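Local coordinates for salicylate 5-hydroxylase, large oxygenase component (Ralstonia sp., PDB 7C8Z), which catalyses, as the oxygenase component of a multicomponent enzyme, the 5-hydroxylation of salicylate to gentisate using a [2Fe-2S] cluster and a mononuclear iron, at residues A65-Y70 and E197-P202; D268-H273 and Y433-K438; G414-D419 and T425-R430. All coordinates share one frame; numbering follows the deposited sequence.

In the fold
From the N terminus, residues 65-70 lead into strand 69-73 at one margin of the Rieske-domain sheet, and interaction 1 closes the chain on itself when helix 196-211 returns beside them. Interaction 2 opens only afterwards, at the bend between strands 263-267 and 274-278 of the catalytic domain, and closes on helix 427-440 near the C terminus. Within that long excursion falls interaction 3, a short local closure between residues 414-419 and the start of the same helix. Interactions 1 and 2 touch through Phe199 and Arg272, and interactions 2 and 3 through Phe271 and Ile417; interactions 1 and 3 do not meet, their nearest atoms being about 9 Å apart.

Interaction 1: residues A65-Y70 and E197-P202; sequences ANHWCY and EEFLGP
Phe199 sets its ring against Trp68 with one face and against His67 with its edge, forming an aromatic cluster where the chain enters strand 69-73, an outermost strand of the antiparallel Rieske-domain sheet within this chain, and meets helix 196-211. With CG anti to the backbone N (chi1 -176°), the phenyl group leaves the helix pointing at the incoming chain. At its root, Phe199 CB touches Trp68 CD1 at 3.5 Å, and CG rests against the same carbon, near the plane of the indole. One ring carbon further, Phe199 CD2 lies 4.0 Å from Trp68 CB. Beyond it, CE2 reaches the backbone N and O of Trp68, the N standing over one face of the phenyl ring. On the other branch, Phe199 CE1 sits 3.6 Å from Asn66 O. At the far end, CZ comes to 3.6 Å from His67 CD2, which lies at the phenyl edge.

The Trp68 pair is an offset edge-to-face contact: the five-membered ring turns its edge to the phenyl face, with planes at 73° and centroids 5.1 Å apart. The His67 ring stands almost perpendicular to the phenyl ring, their centroids 5.7 Å apart. No hydrogen bond links the two segments, and the polar atoms of the cluster are satisfied by other partners. Trp68 NE1 bonds to Glu194 O, and His67 NE2 to the hydroxyl of Tyr435. The rotation of the imidazole is also held from its other nitrogen, His67 ND1, which donates to Ala65 O at 2.8 Å, in the plane of that carbonyl.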
loop_
_atom_site.group_PDB
_atom_site.type_symbol
_atom_site.label_atom_id
_atom_site.label_comp_id
_atom_site.label_asym_id
_atom_site.label_seq_id
_atom_site.Cartn_x
_atom_site.Cartn_y
_atom_site.Cartn_z
ATOM N N ALA A 65 -8.759 -30.057 5.807
ATOM C CA ALA A 65 -9.140 -31.462 5.785
ATOM C C ALA A 65 -8.003 -32.313 6.331
ATOM O O ALA A 65 -6.830 -32.030 6.075
ATOM C CB ALA A 65 -9.502 -31.914 4.367
ATOM N N ASN A 66 -8.367 -33.344 7.094
ATOM C CA ASN A 66 -7.454 -34.392 7.551
ATOM C C ASN A 66 -6.344 -33.865 8.453
ATOM O O ASN A 66 -5.325 -34.537 8.638
ATOM C CB ASN A 66 -6.838 -35.149 6.367
ATOM C CG ASN A 66 -7.862 -35.958 5.597
ATOM O OD1 ASN A 66 -8.121 -35.692 4.423
ATOM N ND2 ASN A 66 -8.454 -36.954 6.256
ATOM N N HIS A 67 -6.515 -32.682 9.040
ATOM C CA HIS A 67 -5.461 -32.120 9.870
ATOM C C HIS A 67 -6.067 -31.339 11.021
ATOM O O HIS A 67 -7.076 -30.652 10.851
ATOM C CB HIS A 67 -4.537 -31.205 9.061
ATOM C CG HIS A 67 -3.705 -31.932 8.057
ATOM N ND1 HIS A 67 -4.130 -32.163 6.767
ATOM C CD2 HIS A 67 -2.477 -32.495 8.157
ATOM C CE1 HIS A 67 -3.198 -32.834 6.114
ATOM N NE2 HIS A 67 -2.184 -33.045 6.933
ATOM N N TRP A 68 -5.433 -31.444 12.184
ATOM C CA TRP A 68 -5.718 -30.562 13.302
ATOM C C TRP A 68 -4.842 -29.330 13.156
ATOM O O TRP A 68 -3.627 -29.447 12.965
ATOM C CB TRP A 68 -5.439 -31.242 14.642
ATOM C CG TRP A 68 -6.305 -32.415 14.945
ATOM C CD1 TRP A 68 -5.985 -33.727 14.780
ATOM C CD2 TRP A 68 -7.629 -32.390 15.494
ATOM N NE1 TRP A 68 -7.029 -34.522 15.184
ATOM C CE2 TRP A 68 -8.050 -33.725 15.627
ATOM C CE3 TRP A 68 -8.497 -31.366 15.883
ATOM C CZ2 TRP A 68 -9.301 -34.066 16.132
ATOM C CZ3 TRP A 68 -9.739 -31.705 16.384
ATOM C CH2 TRP A 68 -10.130 -33.044 16.504
ATOM N N CYS A 69 -5.450 -28.158 13.250
ATOM C CA CYS A 69 -4.719 -26.908 13.152
ATOM C C CYS A 69 -4.867 -26.151 14.461
ATOM O O CYS A 69 -5.916 -26.207 15.112
ATOM C CB CYS A 69 -5.219 -26.059 11.982
ATOM S SG CYS A 69 -4.930 -26.820 10.367
ATOM N N TYR A 70 -3.799 -25.468 14.851
ATOM C CA TYR A 70 -3.741 -24.801 16.143
ATOM C C TYR A 70 -4.711 -23.626 16.182
ATOM O O TYR A 70 -4.820 -22.857 15.221
ATOM C CB TYR A 70 -2.311 -24.322 16.401
ATOM C CG TYR A 70 -2.102 -23.517 17.660
ATOM C CD1 TYR A 70 -1.867 -24.144 18.876
ATOM C CD2 TYR A 70 -2.105 -22.127 17.631
ATOM C CE1 TYR A 70 -1.660 -23.412 20.026
ATOM C CE2 TYR A 70 -1.904 -21.388 18.779
ATOM C CZ TYR A 70 -1.679 -22.038 19.973
ATOM O OH TYR A 70 -1.471 -21.323 21.128
ATOM N N GLU A 197 -4.236 -37.552 19.218
ATOM C CA GLU A 197 -3.106 -38.378 19.636
ATOM C C GLU A 197 -2.556 -39.191 18.468
ATOM O O GLU A 197 -1.339 -39.245 18.252
ATOM C CB GLU A 197 -3.529 -39.285 20.791
ATOM C CG GLU A 197 -3.950 -38.528 22.051
ATOM C CD GLU A 197 -5.375 -37.984 21.973
ATOM O OE1 GLU A 197 -6.146 -38.462 21.113
ATOM O OE2 GLU A 197 -5.716 -37.070 22.761
ATOM N N GLU A 198 -3.442 -39.827 17.697
ATOM C CA GLU A 198 -2.992 -40.556 16.515
ATOM C C GLU A 198 -2.516 -39.609 15.422
ATOM O O GLU A 198 -1.684 -39.991 14.592
ATOM C CB GLU A 198 -4.115 -41.450 15.991
ATOM C CG GLU A 198 -4.454 -42.616 16.906
ATOM C CD GLU A 198 -5.708 -43.345 16.474
ATOM O OE1 GLU A 198 -6.455 -43.815 17.357
ATOM O OE2 GLU A 198 -5.945 -43.447 15.252
ATOM N N PHE A 199 -3.030 -38.379 15.404
ATOM C CA PHE A 199 -2.530 -37.385 14.463
ATOM C C PHE A 199 -1.068 -37.070 14.742
ATOM O O PHE A 199 -0.264 -36.937 13.813
ATOM C CB PHE A 199 -3.382 -36.115 14.537
ATOM C CG PHE A 199 -2.998 -35.056 13.535
ATOM C CD1 PHE A 199 -3.204 -35.255 12.179
ATOM C CD2 PHE A 199 -2.451 -33.850 13.953
ATOM C CE1 PHE A 199 -2.861 -34.277 11.256
ATOM C CE2 PHE A 199 -2.108 -32.869 13.034
ATOM C CZ PHE A 199 -2.313 -33.085 11.685
ATOM N N LEU A 200 -0.702 -36.959 16.022
ATOM C CA LEU A 200 0.677 -36.618 16.353
ATOM C C LEU A 200 1.598 -37.830 16.354
ATOM O O LEU A 200 2.789 -37.689 16.059
ATOM C CB LEU A 200 0.743 -35.939 17.720
ATOM C CG LEU A 200 0.201 -34.516 17.800
ATOM C CD1 LEU A 200 0.522 -33.919 19.155
ATOM C CD2 LEU A 200 0.768 -33.667 16.672
ATOM N N GLY A 201 1.081 -39.011 16.684
ATOM C CA GLY A 201 1.916 -40.173 16.855
ATOM C C GLY A 201 2.551 -40.182 18.232
ATOM O O GLY A 201 2.646 -39.150 18.909
ATOM N N PRO A 202 3.023 -41.355 18.662
ATOM C CA PRO A 202 3.529 -41.479 20.041
ATOM C C PRO A 202 4.758 -40.629 20.309
ATOM O O PRO A 202 4.835 -39.962 21.352
ATOM C CB PRO A 202 3.836 -42.978 20.169
ATOM C CG PRO A 202 3.100 -43.633 19.043
ATOM C CD PRO A 202 3.053 -42.636 17.938
#

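Interaction 2: residues D268-H273 and Y433-K438; sequences DAKFRH and YDYWRK
Arg272 lies across one face of Tyr435 and then turns its guanidinium to the phenol oxygen. Its CB stands 3.9 Å from the centroid of the Tyr435 ring, only 10° off the normal, a CH-pi contact; further along, Arg272 CD is 3.6 Å from Tyr435 CZ. The chain keeps to the face because chi1 (50°) sets CG between the backbone N and the carbonyl carbon, after which it runs extended to NE. Arg272 NH1 then donates to Tyr435 OH at 3.1 Å, the oxygen lying in the guanidinium plane while that plane is turned 72° from the ring.

Lys270 follows the CD1-CE1 side of the same ring, its CB 3.8 Å from Tyr435 CD1 and its CD beside CE1. One residue on, Phe271 presents a ring edge to Asp434, CD2 to OD2 at 3.4 Å.

In the next shell, Asp268 positions Arg272: its OD2 uses the syn lone pair for a salt bridge with Arg272 NE at 3.3 Å, and its OD1 receives the His273 N-H from above the carboxylate plane. A type I turn from Asp268 to Phe271 folds the chain back so that Arg272 and His273 follow beside the carboxylate. On the helix, Lys438 NZ forms a salt bridge with Asp434 OD2 at 2.9 Å, one turn along. The outer partners lie on helix 196-211 and in the chain just before strand 69-73, where Arg272 NH2 bonds to Phe199 O and Tyr435 OH also pairs with His67, respectively.

The whole is the tip of a beta hairpin, strands 263-267 and 274-278, packed on helix 427-440 at the outer strand of the sheet of the helix-grip catalytic domain of ring-hydroxylating oxygenases.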
loop_
_atom_site.group_PDB
_atom_site.type_symbol
_atom_site.label_atom_id
_atom_site.label_comp_id
_atom_site.label_asym_id
_atom_site.label_seq_id
_atom_site.Cartn_x
_atom_site.Cartn_y
_atom_site.Cartn_z
ATOM N N ASP A 268 7.074 -38.205 12.821
ATOM C CA ASP A 268 5.959 -39.125 12.953
ATOM C C ASP A 268 5.931 -40.057 11.743
ATOM O O ASP A 268 6.780 -39.985 10.853
ATOM C CB ASP A 268 4.645 -38.364 13.143
ATOM C CG ASP A 268 4.101 -37.779 11.850
ATOM O OD1 ASP A 268 4.896 -37.245 11.049
ATOM O OD2 ASP A 268 2.867 -37.833 11.648
ATOM N N ALA A 269 4.923 -40.931 11.700
ATOM C CA ALA A 269 4.895 -41.982 10.687
ATOM C C ALA A 269 4.859 -41.401 9.281
ATOM O O ALA A 269 5.508 -41.925 8.369
ATOM C CB ALA A 269 3.700 -42.905 10.921
ATOM N N LYS A 270 4.122 -40.315 9.085
ATOM C CA LYS A 270 3.908 -39.762 7.756
ATOM C C LYS A 270 4.896 -38.652 7.403
ATOM O O LYS A 270 4.729 -38.003 6.365
ATOM C CB LYS A 270 2.475 -39.232 7.639
ATOM C CG LYS A 270 1.402 -40.296 7.829
ATOM C CD LYS A 270 0.189 -40.015 6.954
ATOM C CE LYS A 270 0.338 -40.644 5.572
ATOM N NZ LYS A 270 -0.732 -40.198 4.632
ATOM N N PHE A 271 5.913 -38.421 8.238
ATOM C CA PHE A 271 6.992 -37.461 8.006
ATOM C C PHE A 271 6.511 -36.016 8.017
ATOM O O PHE A 271 7.244 -35.121 7.569
ATOM C CB PHE A 271 7.729 -37.718 6.685
ATOM C CG PHE A 271 8.203 -39.128 6.516
ATOM C CD1 PHE A 271 8.804 -39.805 7.564
ATOM C CD2 PHE A 271 8.064 -39.774 5.298
ATOM C CE1 PHE A 271 9.247 -41.106 7.404
ATOM C CE2 PHE A 271 8.504 -41.074 5.131
ATOM C CZ PHE A 271 9.098 -41.740 6.187
ATOM N N ARG A 272 5.301 -35.753 8.511
ATOM C CA ARG A 272 4.760 -34.401 8.494
ATOM C C ARG A 272 5.138 -33.612 9.744
ATOM O O ARG A 272 5.539 -32.448 9.649
ATOM C CB ARG A 272 3.237 -34.452 8.329
ATOM C CG ARG A 272 2.556 -35.400 9.296
ATOM C CD ARG A 272 1.129 -35.699 8.896
ATOM N NE ARG A 272 0.438 -36.433 9.950
ATOM C CZ ARG A 272 -0.795 -36.907 9.839
ATOM N NH1 ARG A 272 -1.472 -36.726 8.713
ATOM N NH2 ARG A 272 -1.349 -37.560 10.852
ATOM N N HIS A 273 4.997 -34.217 10.919
ATOM C CA HIS A 273 5.364 -33.560 12.163
ATOM C C HIS A 273 6.791 -33.931 12.530
ATOM O O HIS A 273 7.286 -34.997 12.160
ATOM C CB HIS A 273 4.411 -33.950 13.294
ATOM C CG HIS A 273 2.973 -34.021 12.886
ATOM N ND1 HIS A 273 2.424 -33.191 11.933
ATOM C CD2 HIS A 273 1.970 -34.828 13.305
ATOM C CE1 HIS A 273 1.144 -33.481 11.784
ATOM N NE2 HIS A 273 0.843 -34.472 12.605
ATOM N N TYR A 433 8.414 -32.944 2.311
ATOM C CA TYR A 433 8.014 -32.866 0.913
ATOM C C TYR A 433 7.641 -34.220 0.321
ATOM O O TYR A 433 6.891 -34.259 -0.655
ATOM C CB TYR A 433 9.097 -32.162 0.106
ATOM C CG TYR A 433 8.969 -30.675 0.298
ATOM C CD1 TYR A 433 7.991 -29.952 -0.378
ATOM C CD2 TYR A 433 9.779 -29.998 1.201
ATOM C CE1 TYR A 433 7.846 -28.593 -0.191
ATOM C CE2 TYR A 433 9.644 -28.635 1.395
ATOM C CZ TYR A 433 8.675 -27.939 0.698
ATOM O OH TYR A 433 8.531 -26.585 0.890
ATOM N N ASP A 434 8.101 -35.328 0.904
ATOM C CA ASP A 434 7.494 -36.620 0.596
ATOM C C ASP A 434 5.999 -36.593 0.907
ATOM O O ASP A 434 5.156 -36.914 0.051
ATOM C CB ASP A 434 8.207 -37.725 1.382
ATOM C CG ASP A 434 7.569 -39.092 1.198
ATOM O OD1 ASP A 434 7.816 -39.734 0.156
ATOM O OD2 ASP A 434 6.827 -39.530 2.104
ATOM N N TYR A 435 5.655 -36.184 2.132
ATOM C CA TYR A 435 4.251 -36.054 2.514
ATOM C C TYR A 435 3.521 -35.068 1.610
ATOM O O TYR A 435 2.358 -35.284 1.246
ATOM C CB TYR A 435 4.154 -35.615 3.976
ATOM C CG TYR A 435 2.743 -35.512 4.505
ATOM C CD1 TYR A 435 2.060 -36.640 4.928
ATOM C CD2 TYR A 435 2.094 -34.283 4.588
ATOM C CE1 TYR A 435 0.774 -36.555 5.414
ATOM C CE2 TYR A 435 0.801 -34.191 5.075
ATOM C CZ TYR A 435 0.149 -35.334 5.487
ATOM O OH TYR A 435 -1.136 -35.272 5.974
ATOM N N TRP A 436 4.193 -33.974 1.244
ATOM C CA TRP A 436 3.590 -32.955 0.392
ATOM C C TRP A 436 3.229 -33.523 -0.974
ATOM O O TRP A 436 2.099 -33.358 -1.450
ATOM C CB TRP A 436 4.553 -31.777 0.250
ATOM C CG TRP A 436 3.987 -30.579 -0.447
ATOM C CD1 TRP A 436 3.359 -29.518 0.131
ATOM C CD2 TRP A 436 4.022 -30.308 -1.853
ATOM N NE1 TRP A 436 2.994 -28.603 -0.827
ATOM C CE2 TRP A 436 3.386 -29.065 -2.054
ATOM C CE3 TRP A 436 4.520 -30.999 -2.962
ATOM C CZ2 TRP A 436 3.237 -28.498 -3.318
ATOM C CZ3 TRP A 436 4.369 -30.433 -4.217
ATOM C CH2 TRP A 436 3.736 -29.195 -4.384
ATOM N N ARG A 437 4.182 -34.205 -1.618
ATOM C CA ARG A 437 3.908 -34.820 -2.911
ATOM C C ARG A 437 2.761 -35.808 -2.809
ATOM O O ARG A 437 1.879 -35.833 -3.677
ATOM C CB ARG A 437 5.155 -35.532 -3.440
ATOM C CG ARG A 437 6.359 -34.643 -3.671
ATOM C CD ARG A 437 7.372 -35.338 -4.560
ATOM N NE ARG A 437 6.823 -35.612 -5.886
ATOM C CZ ARG A 437 7.417 -36.371 -6.799
ATOM N NH1 ARG A 437 8.585 -36.938 -6.537
ATOM N NH2 ARG A 437 6.842 -36.561 -7.980
ATOM N N LYS A 438 2.735 -36.606 -1.738
ATOM C CA LYS A 438 1.678 -37.602 -1.599
ATOM C C LYS A 438 0.305 -36.950 -1.455
ATOM O O LYS A 438 -0.654 -37.337 -2.135
ATOM C CB LYS A 438 1.986 -38.518 -0.416
ATOM C CG LYS A 438 3.142 -39.449 -0.706
ATOM C CD LYS A 438 3.565 -40.249 0.506
ATOM C CE LYS A 438 4.755 -41.132 0.159
ATOM N NZ LYS A 438 5.298 -41.825 1.353
#

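Interaction 3: residues G414-D419 and T425-R430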
loop_
_atom_site.group_PDB
_atom_site.type_symbol
_atom_site.label_atom_id
_atom_site.label_comp_id
_atom_site.label_asym_id
_atom_site.label_seq_id
_atom_site.Cartn_x
_atom_site.Cartn_y
_atom_site.Cartn_z
ATOM N N GLY A 414 22.169 -37.047 2.680
ATOM C CA GLY A 414 21.752 -38.010 1.683
ATOM C C GLY A 414 20.342 -37.801 1.174
ATOM O O GLY A 414 19.826 -36.680 1.170
ATOM N N HIS A 415 19.717 -38.889 0.730
ATOM C CA HIS A 415 18.332 -38.890 0.287
ATOM C C HIS A 415 17.421 -39.599 1.278
ATOM O O HIS A 415 16.214 -39.703 1.031
ATOM C CB HIS A 415 18.214 -39.554 -1.093
ATOM C CG HIS A 415 19.192 -39.036 -2.100
ATOM N ND1 HIS A 415 18.821 -38.200 -3.132
ATOM C CD2 HIS A 415 20.523 -39.240 -2.242
ATOM C CE1 HIS A 415 19.883 -37.907 -3.861
ATOM N NE2 HIS A 415 20.928 -38.527 -3.343
ATOM N N GLU A 416 17.970 -40.082 2.390
ATOM C CA GLU A 416 17.203 -40.851 3.357
ATOM C C GLU A 416 16.217 -39.962 4.110
ATOM O O GLU A 416 16.471 -38.781 4.362
ATOM C CB GLU A 416 18.159 -41.538 4.338
ATOM C CG GLU A 416 17.508 -42.335 5.464
ATOM C CD GLU A 416 18.207 -42.130 6.804
ATOM O OE1 GLU A 416 18.121 -41.014 7.365
ATOM O OE2 GLU A 416 18.845 -43.087 7.294
ATOM N N ILE A 417 15.068 -40.544 4.449
ATOM C CA ILE A 417 14.057 -39.911 5.287
ATOM C C ILE A 417 13.916 -40.763 6.540
ATOM O O ILE A 417 13.424 -41.895 6.471
ATOM C CB ILE A 417 12.713 -39.775 4.559
ATOM C CG1 ILE A 417 12.868 -38.919 3.302
ATOM C CG2 ILE A 417 11.659 -39.203 5.491
ATOM C CD1 ILE A 417 11.627 -38.870 2.432
ATOM N N GLY A 418 14.339 -40.234 7.686
ATOM C CA GLY A 418 14.229 -40.987 8.922
ATOM C C GLY A 418 14.875 -40.335 10.127
ATOM O O GLY A 418 15.688 -39.418 9.983
ATOM N N ASP A 419 14.536 -40.818 11.323
ATOM C CA ASP A 419 15.093 -40.269 12.555
ATOM C C ASP A 419 16.606 -40.458 12.602
ATOM O O ASP A 419 17.119 -41.544 12.317
ATOM C CB ASP A 419 14.446 -40.935 13.774
ATOM C CG ASP A 419 12.933 -40.778 13.800
ATOM O OD1 ASP A 419 12.355 -40.291 12.804
ATOM O OD2 ASP A 419 12.318 -41.145 14.823
ATOM N N THR A 425 21.627 -32.955 8.766
ATOM C CA THR A 425 20.819 -33.601 7.754
ATOM C C THR A 425 19.641 -32.703 7.432
ATOM O O THR A 425 19.185 -31.933 8.278
ATOM C CB THR A 425 20.350 -34.988 8.211
ATOM O OG1 THR A 425 19.363 -35.479 7.299
ATOM C CG2 THR A 425 19.766 -34.926 9.619
ATOM N N GLU A 426 19.160 -32.804 6.196
ATOM C CA GLU A 426 17.929 -32.142 5.789
ATOM C C GLU A 426 16.769 -33.126 5.693
ATOM O O GLU A 426 15.826 -32.909 4.924
ATOM C CB GLU A 426 18.143 -31.402 4.468
ATOM C CG GLU A 426 19.153 -30.274 4.582
ATOM C CD GLU A 426 19.344 -29.514 3.288
ATOM O OE1 GLU A 426 18.711 -28.448 3.132
ATOM O OE2 GLU A 426 20.129 -29.973 2.432
ATOM N N THR A 427 16.813 -34.195 6.492
ATOM C CA THR A 427 15.852 -35.281 6.342
ATOM C C THR A 427 14.440 -34.856 6.725
ATOM O O THR A 427 13.471 -35.400 6.184
ATOM C CB THR A 427 16.289 -36.491 7.173
ATOM O OG1 THR A 427 15.337 -37.553 7.027
ATOM C CG2 THR A 427 16.415 -36.121 8.637
ATOM N N LEU A 428 14.293 -33.893 7.637
ATOM C CA LEU A 428 12.952 -33.454 8.008
ATOM C C LEU A 428 12.267 -32.738 6.852
ATOM O O LEU A 428 11.065 -32.915 6.626
ATOM C CB LEU A 428 13.012 -32.548 9.236
ATOM C CG LEU A 428 13.633 -33.124 10.504
ATOM C CD1 LEU A 428 13.451 -32.174 11.675
ATOM C CD2 LEU A 428 13.020 -34.466 10.810
ATOM N N ILE A 429 13.023 -31.958 6.083
ATOM C CA ILE A 429 12.451 -31.296 4.918
ATOM C C ILE A 429 12.147 -32.311 3.823
ATOM O O ILE A 429 11.123 -32.216 3.133
ATOM C CB ILE A 429 13.396 -30.185 4.430
ATOM C CG1 ILE A 429 13.798 -29.295 5.608
ATOM C CG2 ILE A 429 12.734 -29.365 3.333
ATOM C CD1 ILE A 429 14.762 -28.190 5.251
ATOM N N ARG A 430 13.028 -33.296 3.645
ATOM C CA ARG A 430 12.775 -34.337 2.654
ATOM C C ARG A 430 11.521 -35.128 3.003
ATOM O O ARG A 430 10.722 -35.464 2.121
ATOM C CB ARG A 430 13.994 -35.255 2.540
ATOM C CG ARG A 430 15.134 -34.610 1.767
ATOM C CD ARG A 430 16.333 -35.526 1.550
ATOM N NE ARG A 430 16.774 -36.223 2.753
ATOM C CZ ARG A 430 17.856 -35.882 3.444
ATOM N NH1 ARG A 430 18.586 -34.842 3.060
ATOM N NH2 ARG A 430 18.204 -36.572 4.520
#
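Arg430 reaches back from the first turn of helix 427-440 to hold the carbonyl oxygen of Glu416 side-on with two nitrogens. NH2 donates to Glu416 O at 2.8 Å, in the carbonyl plane, whereas NE donates at 3.0 Å to that oxygen from above this plane; both bonds lie close to the guanidinium plane. A third donor, Thr427 OG1, reaches Glu416 O at 3.1 Å, so three bonds converge on one acceptor. The threonine hydroxyl faces the loop because chi1 (180°) swings OG1 to the side away from the Thr427 N, and it also accepts the Gly418 N-H at 2.9 Å, bridging two points of the 414-419 backbone.

The remaining guanidinium nitrogen, Arg430 NH1, finds its bond with Met412 O. Gly414 O is also near, 2.9 Å from NH1, but lies over a face of the guanidinium where the angle is too poor for a hydrogen bond. The backbone of Glu426 and Thr427 covers the opposite face, so the flat group is sandwiched between loop and helix start. Thr425 OG1 accepts weak bonds from Arg430 NH2 and Thr427 N.

Ile417 adds apolar packing: its CG1 is 3.9 Å from Arg430 CB and its CD1 nears Arg430 O, itself bonded to Ser41 OG.

Glu426, the N-cap residue, forms a salt bridge through OE1 with Arg113 of the second subunit, a residue of that subunit's [2Fe-2S] pocket. Such placing of one subunit's Rieske cluster against a neighbour's catalytic domain is characteristic of ring-hydroxylating oxygenases.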